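Local structure of haloacid dehalogenase-like hydrolase (Bacteroides thetaiotaomicron, 2RBK) at residues 105-109 / 110-114; 44-47 / 48-51. The protein is probably a magnesium-dependent phosphatase of the haloacid dehalogenase superfamily, binding magnesium next to a vanadate that mimics a phosphoryl group. All blocks are in the same frame, centred on the assembly; numbering follows the deposited sequence.

Contact 1: 105-109 / 110-114; sequences IFVEE and HNISV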
loop_
_atom_site.group_PDB
_atom_site.type_symbol
_atom_site.label_atom_id
_atom_site.label_comp_id
_atom_site.label_asym_id
_atom_site.label_seq_id
_atom_site.Cartn_x
_atom_site.Cartn_y
_atom_site.Cartn_z
ATOM N N ILE A 105 -10.404 4.710 -10.100
ATOM C CA ILE A 105 -11.051 4.102 -8.933
ATOM C C ILE A 105 -11.184 5.154 -7.859
ATOM O O ILE A 105 -10.278 5.980 -7.606
ATOM C CB ILE A 105 -10.257 2.890 -8.441
ATOM C CG1 ILE A 105 -10.199 1.787 -9.495
ATOM C CG2 ILE A 105 -10.709 2.383 -7.110
ATOM C CD1 ILE A 105 -9.155 0.738 -9.218
ATOM N N PHE A 106 -12.358 5.171 -7.210
ATOM C CA PHE A 106 -12.659 6.082 -6.099
ATOM C C PHE A 106 -13.018 5.266 -4.896
ATOM O O PHE A 106 -13.990 4.483 -4.956
ATOM C CB PHE A 106 -13.784 7.062 -6.464
ATOM C CG PHE A 106 -13.433 8.015 -7.581
ATOM C CD1 PHE A 106 -13.561 7.631 -8.911
ATOM C CD2 PHE A 106 -12.955 9.285 -7.318
ATOM C CE1 PHE A 106 -13.214 8.484 -9.906
ATOM C CE2 PHE A 106 -12.651 10.146 -8.330
ATOM C CZ PHE A 106 -12.759 9.738 -9.653
ATOM N N VAL A 107 -12.289 5.402 -3.808
ATOM C CA VAL A 107 -12.465 4.592 -2.635
ATOM C C VAL A 107 -13.017 5.453 -1.492
ATOM O O VAL A 107 -12.399 6.462 -1.124
ATOM C CB VAL A 107 -11.143 3.915 -2.165
ATOM C CG1 VAL A 107 -11.518 2.875 -1.135
ATOM C CG2 VAL A 107 -10.356 3.357 -3.303
ATOM N N GLU A 108 -14.141 5.044 -0.950
ATOM C CA GLU A 108 -14.766 5.619 0.229
ATOM C C GLU A 108 -14.475 4.692 1.399
ATOM O O GLU A 108 -13.927 3.613 1.248
ATOM C CB GLU A 108 -16.258 5.746 0.018
ATOM C CG GLU A 108 -16.642 6.641 -1.158
ATOM C CD GLU A 108 -18.094 6.431 -1.502
ATOM O OE1 GLU A 108 -19.016 6.996 -0.923
ATOM O OE2 GLU A 108 -18.339 5.590 -2.389
ATOM N N GLU A 109 -14.863 5.115 2.617
ATOM C CA GLU A 109 -14.598 4.276 3.775
ATOM C C GLU A 109 -15.197 2.872 3.637
ATOM O O GLU A 109 -14.534 1.909 3.995
ATOM C CB GLU A 109 -15.151 4.979 5.018
ATOM C CG GLU A 109 -14.773 4.223 6.264
ATOM C CD GLU A 109 -15.087 4.808 7.607
ATOM O OE1 GLU A 109 -15.926 5.720 7.681
ATOM O OE2 GLU A 109 -14.468 4.355 8.632
ATOM N N HIS A 110 -16.439 2.841 3.150
ATOM C CA HIS A 110 -17.174 1.581 3.056
ATOM C C HIS A 110 -17.751 1.299 1.686
ATOM O O HIS A 110 -18.673 0.466 1.539
ATOM C CB HIS A 110 -18.326 1.544 4.084
ATOM C CG HIS A 110 -17.912 1.705 5.480
ATOM N ND1 HIS A 110 -17.057 0.810 6.112
ATOM C CD2 HIS A 110 -18.262 2.673 6.364
ATOM C CE1 HIS A 110 -16.887 1.238 7.378
ATOM N NE2 HIS A 110 -17.594 2.353 7.548
ATOM N N ASN A 111 -17.171 1.856 0.628
ATOM C CA ASN A 111 -17.534 1.515 -0.760
ATOM C C ASN A 111 -16.331 1.747 -1.630
ATOM O O ASN A 111 -15.441 2.534 -1.282
ATOM C CB ASN A 111 -18.709 2.291 -1.319
ATOM C CG ASN A 111 -20.011 1.930 -0.667
ATOM O OD1 ASN A 111 -20.592 0.906 -1.024
ATOM N ND2 ASN A 111 -20.461 2.779 0.207
ATOM N N ILE A 112 -16.315 1.078 -2.753
ATOM C CA ILE A 112 -15.275 1.220 -3.758
ATOM C C ILE A 112 -15.967 1.205 -5.136
ATOM O O ILE A 112 -16.863 0.399 -5.345
ATOM C CB ILE A 112 -14.142 0.189 -3.641
ATOM C CG1 ILE A 112 -12.990 0.492 -4.588
ATOM C CG2 ILE A 112 -14.637 -1.233 -3.795
ATOM C CD1 ILE A 112 -11.725 -0.403 -4.387
ATOM N N SER A 113 -15.531 2.086 -6.005
ATOM C CA SER A 113 -16.122 2.220 -7.341
ATOM C C SER A 113 -15.071 2.479 -8.373
ATOM O O SER A 113 -14.000 3.004 -8.080
ATOM C CB SER A 113 -17.087 3.416 -7.327
ATOM O OG SER A 113 -17.996 3.415 -6.295
ATOM N N VAL A 114 -15.413 2.201 -9.627
ATOM C CA VAL A 114 -14.548 2.546 -10.770
ATOM C C VAL A 114 -15.372 3.258 -11.796
ATOM O O VAL A 114 -16.546 2.934 -12.016
ATOM C CB VAL A 114 -13.828 1.301 -11.299
ATOM C CG1 VAL A 114 -14.808 0.251 -11.844
ATOM C CG2 VAL A 114 -12.801 1.687 -12.333
HETATM O O HOH W 1 -16.765 4.384 -4.121
HETATM O O HOH W 2 -20.265 5.208 0.692
HETATM O O HOH W 3 -17.975 3.960 9.796
#
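Ile-105, Val-107, Ile-112 and Val-114 make up the apolar side of this contact. With CG1 anti to the backbone N (chi1 -172°), Ile-112 turns this branch toward strand 104-107, where CG1 meets Ile-105 CG2 at 3.9 Å. Val-107, lying alongside, touches the same CG1 with its CG2 from the same side. Further from the turn, Ile-105 CG1 meets Val-114 CG2 at 3.9 Å.

The backbones form a beta hairpin, strands 104-107 and 112-115, which supplies two strands of a three-stranded antiparallel sheet, 112-115 being an outer one. Strand 149-152 pairs with the other side of 104-107. Phe-106 and Ser-113 are the hydrogen-bonded pair: Phe-106 N to Ser-113 O is 2.9 Å and Ser-113 N to Phe-106 O is 3.0 Å. Nearer the turn, Glu-108 N donates to Asn-111 O at 2.8 Å.

The face of Phe-106 and Ser-113 is mixed: the Phe-106 ring packs on helix 139-143, while a water donates to Phe-106 O and Glu-108 OE2 and bonds Ser-113 OG at 2.7 Å. Lys-145 adds a salt bridge to the same OE2.

At the turn, Glu-109 lies along the His-110 ring. Its CG stands 3.7 Å from the ring centroid, a CH-pi contact over the face. The carboxylate is stacked nearly parallel to the ring, 13° between planes. Its OE2 bonds the Tyr-72 hydroxyl, and OE1 pairs with Lys-82.

Contact 2: 44-47 / 48-51; sequences GRPK and AIIN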
loop_
_atom_site.group_PDB
_atom_site.type_symbol
_atom_site.label_atom_id
_atom_site.label_comp_id
_atom_site.label_asym_id
_atom_site.label_seq_id
_atom_site.Cartn_x
_atom_site.Cartn_y
_atom_site.Cartn_z
ATOM N N GLY A 44 -0.999 0.207 -0.247
ATOM C CA GLY A 44 -1.832 1.052 -1.021
ATOM C C GLY A 44 -3.216 0.520 -1.223
ATOM O O GLY A 44 -4.170 1.241 -1.564
ATOM N N ARG A 45 -3.439 -0.792 -1.073
ATOM C CA ARG A 45 -4.765 -1.324 -1.248
ATOM C C ARG A 45 -5.699 -0.831 -0.161
ATOM O O ARG A 45 -5.321 -0.779 1.014
ATOM C CB ARG A 45 -4.744 -2.848 -1.177
ATOM C CG ARG A 45 -4.058 -3.575 -2.269
ATOM C CD ARG A 45 -4.112 -5.077 -2.115
ATOM N NE ARG A 45 -3.444 -5.775 -3.213
ATOM C CZ ARG A 45 -4.009 -6.663 -4.022
ATOM N NH1 ARG A 45 -5.295 -7.010 -3.914
ATOM N NH2 ARG A 45 -3.236 -7.199 -4.959
ATOM N N PRO A 46 -6.960 -0.529 -0.505
ATOM C CA PRO A 46 -8.017 -0.451 0.504
ATOM C C PRO A 46 -8.346 -1.832 1.042
ATOM O O PRO A 46 -8.208 -2.835 0.321
ATOM C CB PRO A 46 -9.189 0.169 -0.206
ATOM C CG PRO A 46 -8.937 -0.129 -1.619
ATOM C CD PRO A 46 -7.467 -0.221 -1.865
ATOM N N LYS A 47 -8.869 -1.902 2.254
ATOM C CA LYS A 47 -9.265 -3.168 2.843
ATOM C C LYS A 47 -10.182 -3.948 1.931
ATOM O O LYS A 47 -10.112 -5.205 1.878
ATOM C CB LYS A 47 -9.939 -2.899 4.199
ATOM C CG LYS A 47 -10.327 -4.123 5.005
ATOM C CD LYS A 47 -11.153 -3.764 6.202
ATOM C CE LYS A 47 -11.634 -4.952 7.044
ATOM N NZ LYS A 47 -12.296 -4.405 8.270
ATOM N N ALA A 48 -11.082 -3.266 1.217
ATOM C CA ALA A 48 -12.037 -3.882 0.355
ATOM C C ALA A 48 -11.396 -4.796 -0.715
ATOM O O ALA A 48 -12.097 -5.713 -1.154
ATOM C CB ALA A 48 -12.946 -2.873 -0.414
ATOM N N ILE A 49 -10.136 -4.584 -1.067
ATOM C CA ILE A 49 -9.501 -5.430 -2.077
ATOM C C ILE A 49 -8.304 -6.178 -1.490
ATOM O O ILE A 49 -7.523 -6.740 -2.255
ATOM C CB ILE A 49 -9.128 -4.657 -3.349
ATOM C CG1 ILE A 49 -7.985 -3.680 -3.172
ATOM C CG2 ILE A 49 -10.376 -4.008 -3.930
ATOM C CD1 ILE A 49 -7.523 -3.012 -4.433
ATOM N N ILE A 50 -8.169 -6.253 -0.158
ATOM C CA ILE A 50 -7.120 -7.094 0.453
ATOM C C ILE A 50 -7.676 -8.504 0.518
ATOM O O ILE A 50 -8.242 -8.955 1.539
ATOM C CB ILE A 50 -6.662 -6.547 1.811
ATOM C CG1 ILE A 50 -6.094 -5.162 1.663
ATOM C CG2 ILE A 50 -5.639 -7.517 2.415
ATOM C CD1 ILE A 50 -5.696 -4.498 2.960
ATOM N N ASN A 51 -7.548 -9.235 -0.584
ATOM C CA ASN A 51 -8.118 -10.565 -0.788
ATOM C C ASN A 51 -7.002 -11.599 -0.888
ATOM O O ASN A 51 -7.284 -12.732 -1.269
ATOM C CB ASN A 51 -9.008 -10.608 -2.043
ATOM C CG ASN A 51 -8.184 -10.526 -3.324
ATOM O OD1 ASN A 51 -7.046 -10.070 -3.346
ATOM N ND2 ASN A 51 -8.749 -10.960 -4.459
HETATM O O HOH W 4 -5.290 -9.790 -5.064
#
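Arg-45 reaches forward along its own loop to bond the backbone of Ile-49. NH1 donates to Ile-49 O at 2.8 Å, and this oxygen lies almost in the guanidinium plane. The loop is a short 3-10 turn followed by an inverse gamma turn centred on Ile-50. It follows strand 38-42 of the HAD core, and Gly-44 N at its start bonds the bound vanadate.

The Arg-45 chain is fully extended from CG to NE (chi2 -179°, chi3 179°), which carries its head past Ile-49. NE forms a salt bridge with Asp-10, a magnesium ligand. A water accepts from NH1 at 3.0 Å and donates to Asn-51 OD1; the amide nitrogen of Asn-51 bonds His-130 O. With an alanine here, Asp-10 would probably lose this charged mate and Ile-49 O its side-chain donor.

In the turn, Ile-49 N donates to Pro-46 O and Ile-50 N to Lys-47 O, both at 3.0 Å. Each donor sits above the carbonyl plane. Ile-49 crosses the Arg-45 chain at about a right angle and sets CG1 3.7 Å from Pro-46 CD. Ile-50 CG1 packs 3.4 Å from Pro-46 O.

Overall arrangement
Both contacts are partly buried, but contact 2 is the more central, its centre about 9 Å from the centre of the chain, against about 15 Å for the centre of contact 1. They hold different elements: contact 1 a hairpin of the small antiparallel sheet, contact 2 a loop leaving the core sheet. The apolar face of the hairpin rests on that loop. Val-107 CG1 lies 3.7 Å from Pro-46 CB, and Ile-112 CD1 fits against Ile-49 CG2 and Pro-46 CG. Contact 1 relies on strand pairing, with its carboxylates toward the turn. In contact 2 the Arg-45 charge faces the magnesium and vanadate site through Asp-10.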